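Hypothetical protein MTH938 (Methanothermobacter thermautotrophicus, PDB 1IHN) is of unknown function, a small archaeal protein of the DUF498/DUF598 family with a fold that was novel when solved. Local coordinates at residues R35-I38 with S39-K42; Y43-S46 with H47-A50. All coordinates share one frame; numbering follows the deposited sequence.

Contacts 1 and 2 follow one another along the chain with no residue between them, and their centres lie about 6 Å apart, each about 15 Å from the centre of the chain. Contact 1 is the body of helix 36-43; contact 2 takes over at the last helical residue, turns the chain and leads it into strand 48-49. S39 makes the closest links between them: its OG lies 2.8 Å from A50 N in a probable hydrogen bond, while its CB packs on V48 O. Helix, turn and short strand thus form one helix-turn-strand segment, well away from the chain's centre, that passes the chain on to helix 52-58.

Contact 1 (R35-I38 with S39-K42); sequences RKEI and SRRK
Successive i to i+4 hydrogen bonds wind K36-I38 onto R40-K42 as helix, from R40 N to K36 O and, at 2.8 Å, from R41 N to E37 O. The third, K42 N to I38 O, is longer and more bent (3.3 Å, N-H...O angle 144°). On the outer side E37 meets two arginines through its aliphatic part. R40 leaves the helix with CG anti to the backbone N (chi1 -176°), then bends at chi3 so that its guanidinium turns back and lays one face over E37 CA, 3.7 Å above the plane toward the rim. R41 keeps an extended chain; its CG lies 3.1 Å from E37 O, and E37 CB sits over the centre of its guanidinium face. Both guanidinium groups thus meet E37 through its CA and CB rather than its carboxylate: E37 OE2 stays 5.8 Å from R40 NH1, and E37 OE1 is 5.2 Å from R41 NH1. On the inner side S39 is buried, its OG hydrogen-bonded to E53. K42, which is exposed, forms a salt bridge with E52 through NZ. The first turns of helix 36-43 therefore expose their arginines and rest S39 and I38 against the start of helix 52-58 and the chain leading into it from strand 48-49.

Contact 2 (Y43-S46 with H47-A50); sequences YGTS and HVMA
Y43 and V48 meet because each first torsion aims its group at the other: the Y43 ring stands anti to its carbonyl carbon (chi1 -56°), and V48 carries CG1 opposite its own N, setting that methyl over the ring. The result is a CH-pi contact, CG1 lying 3.5 Å from the ring centroid and 17° off the normal. At the ring's edge, A50 CA comes within 3.6 Å of Y43 CE1. Y43 CD1 lies 3.3 Å from V48 O. Replacing Y43 by an alanine would probably leave the V48 methyl and the flank of A50 without the surface they pack on. Between these residues the chain reverses at G44, whose positive phi would press a side chain against the preceding carbonyl oxygen. T45 forms an ST turn: its OG1 accepts a nearly straight hydrogen bond from H47 N (3.1 Å, 164°), while its CG2 stays 4.2 Å from V48 CG2. Beyond the turn, H47 and M49, a selenomethionine, share backbone hydrogen bonds with E76, M49 also with G78, so that strand 48-49 pairs in parallel with strand 76-77 as A50 rests against I38 and K42 of helix 36-43.

Contact 1 (R35-I38 with S39-K42)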
# COMPACT_ATOMS: atom_id res chain seq x y z
N ARG A 35 -7.36 6.45 -1.08
CA ARG A 35 -8.16 7.64 -0.76
C ARG A 35 -7.27 8.82 -0.38
O ARG A 35 -7.21 9.21 0.78
CB ARG A 35 -9.12 7.33 0.38
CG ARG A 35 -10.04 6.17 0.10
CD ARG A 35 -11.02 5.98 1.24
NE ARG A 35 -11.89 4.84 1.03
CZ ARG A 35 -12.92 4.53 1.82
NH1 ARG A 35 -13.20 5.30 2.87
NH2 ARG A 35 -13.66 3.46 1.57
N LYS A 36 -6.60 9.39 -1.38
CA LYS A 36 -5.71 10.52 -1.15
C LYS A 36 -6.37 11.73 -0.50
O LYS A 36 -5.70 12.51 0.17
CB LYS A 36 -5.05 10.95 -2.46
CG LYS A 36 -4.12 9.92 -3.06
CD LYS A 36 -3.36 10.51 -4.25
CE LYS A 36 -2.40 9.51 -4.84
NZ LYS A 36 -3.12 8.28 -5.25
N GLU A 37 -7.68 11.90 -0.71
CA GLU A 37 -8.41 13.04 -0.16
C GLU A 37 -8.34 13.08 1.36
O GLU A 37 -8.31 14.16 1.96
CB GLU A 37 -9.89 13.01 -0.58
CG GLU A 37 -10.17 12.32 -1.90
CD GLU A 37 -10.09 10.81 -1.80
OE1 GLU A 37 -10.82 10.22 -0.97
OE2 GLU A 37 -9.30 10.20 -2.55
N ILE A 38 -8.34 11.91 1.99
CA ILE A 38 -8.28 11.85 3.44
C ILE A 38 -7.07 12.64 3.95
O ILE A 38 -7.19 13.49 4.82
CB ILE A 38 -8.18 10.39 3.92
CG1 ILE A 38 -9.47 9.65 3.56
CG2 ILE A 38 -7.94 10.34 5.43
CD1 ILE A 38 -9.49 8.19 4.00
N SER A 39 -5.91 12.36 3.37
CA SER A 39 -4.69 13.03 3.76
C SER A 39 -4.60 14.47 3.26
O SER A 39 -4.05 15.33 3.93
CB SER A 39 -3.48 12.22 3.28
OG SER A 39 -3.48 10.96 3.92
N ARG A 40 -5.13 14.72 2.07
CA ARG A 40 -5.08 16.08 1.53
C ARG A 40 -5.90 17.01 2.42
O ARG A 40 -5.52 18.16 2.64
CB ARG A 40 -5.63 16.11 0.11
CG ARG A 40 -5.52 17.48 -0.54
CD ARG A 40 -6.57 17.62 -1.63
NE ARG A 40 -7.92 17.53 -1.09
CZ ARG A 40 -8.88 16.75 -1.58
NH1 ARG A 40 -8.62 15.99 -2.64
NH2 ARG A 40 -10.08 16.74 -1.03
N ARG A 41 -7.02 16.51 2.92
CA ARG A 41 -7.88 17.31 3.78
C ARG A 41 -7.26 17.57 5.13
O ARG A 41 -7.44 18.64 5.71
CB ARG A 41 -9.22 16.60 3.98
CG ARG A 41 -10.10 16.61 2.75
CD ARG A 41 -11.25 15.63 2.89
NE ARG A 41 -12.16 15.73 1.75
CZ ARG A 41 -13.05 14.80 1.43
NH1 ARG A 41 -13.16 13.70 2.17
NH2 ARG A 41 -13.84 14.97 0.38
N LYS A 42 -6.51 16.60 5.64
CA LYS A 42 -5.87 16.74 6.93
C LYS A 42 -4.54 17.47 6.93
O LYS A 42 -4.22 18.20 7.87
CB LYS A 42 -5.69 15.37 7.59
CG LYS A 42 -5.09 15.45 8.98
CD LYS A 42 -5.15 14.11 9.69
CE LYS A 42 -4.79 14.24 11.16
NZ LYS A 42 -4.89 12.94 11.86

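Contact 2 (Y43-S46 with H47-A50)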
# COMPACT_ATOMS: atom_id res chain seq x y z
N TYR A 43 -3.75 17.30 5.87
CA TYR A 43 -2.43 17.92 5.81
C TYR A 43 -2.23 18.95 4.70
O TYR A 43 -1.24 19.68 4.70
CB TYR A 43 -1.35 16.84 5.69
CG TYR A 43 -1.39 15.82 6.80
CD1 TYR A 43 -1.65 14.47 6.52
CD2 TYR A 43 -1.15 16.19 8.12
CE1 TYR A 43 -1.67 13.52 7.54
CE2 TYR A 43 -1.16 15.25 9.14
CZ TYR A 43 -1.43 13.92 8.85
OH TYR A 43 -1.43 12.99 9.86
N GLY A 44 -3.16 19.00 3.75
CA GLY A 44 -3.01 19.94 2.65
C GLY A 44 -2.19 19.32 1.54
O GLY A 44 -1.85 19.97 0.56
N THR A 45 -1.84 18.04 1.73
CA THR A 45 -1.06 17.29 0.75
C THR A 45 -1.25 15.80 1.04
O THR A 45 -1.43 15.41 2.19
CB THR A 45 0.46 17.62 0.82
OG1 THR A 45 1.18 16.75 -0.05
CG2 THR A 45 1.01 17.46 2.24
N SER A 46 -1.21 14.98 -0.00
CA SER A 46 -1.36 13.54 0.20
C SER A 46 0.00 12.87 0.33
O SER A 46 0.08 11.64 0.40
CB SER A 46 -2.16 12.92 -0.95
OG SER A 46 -1.66 13.33 -2.21
N HIS A 47 1.06 13.67 0.36
CA HIS A 47 2.43 13.16 0.50
C HIS A 47 2.70 12.75 1.94
O HIS A 47 3.72 12.11 2.24
CB HIS A 47 3.44 14.20 0.06
CG HIS A 47 4.32 13.74 -1.06
ND1 HIS A 47 3.84 13.51 -2.33
CD2 HIS A 47 5.64 13.42 -1.09
CE1 HIS A 47 4.82 13.07 -3.09
NE2 HIS A 47 5.92 13.01 -2.37
N VAL A 48 1.80 13.15 2.82
CA VAL A 48 1.88 12.79 4.23
C VAL A 48 0.63 11.95 4.39
O VAL A 48 -0.48 12.44 4.16
CB VAL A 48 1.77 14.03 5.16
CG1 VAL A 48 1.68 13.59 6.62
CG2 VAL A 48 2.97 14.94 4.96
N MSE A 49 0.80 10.68 4.74
CA MSE A 49 -0.34 9.80 4.89
C MSE A 49 -0.99 9.91 6.25
O MSE A 49 -0.32 9.84 7.28
CB MSE A 49 0.08 8.35 4.66
CG MSE A 49 -1.09 7.38 4.59
SE MSE A 49 -0.53 5.55 4.32
CE MSE A 49 0.13 5.71 2.52
N ALA A 50 -2.30 10.10 6.26
CA ALA A 50 -3.04 10.20 7.50
C ALA A 50 -3.29 8.77 7.97
O ALA A 50 -3.38 7.85 7.15
CB ALA A 50 -4.37 10.91 7.27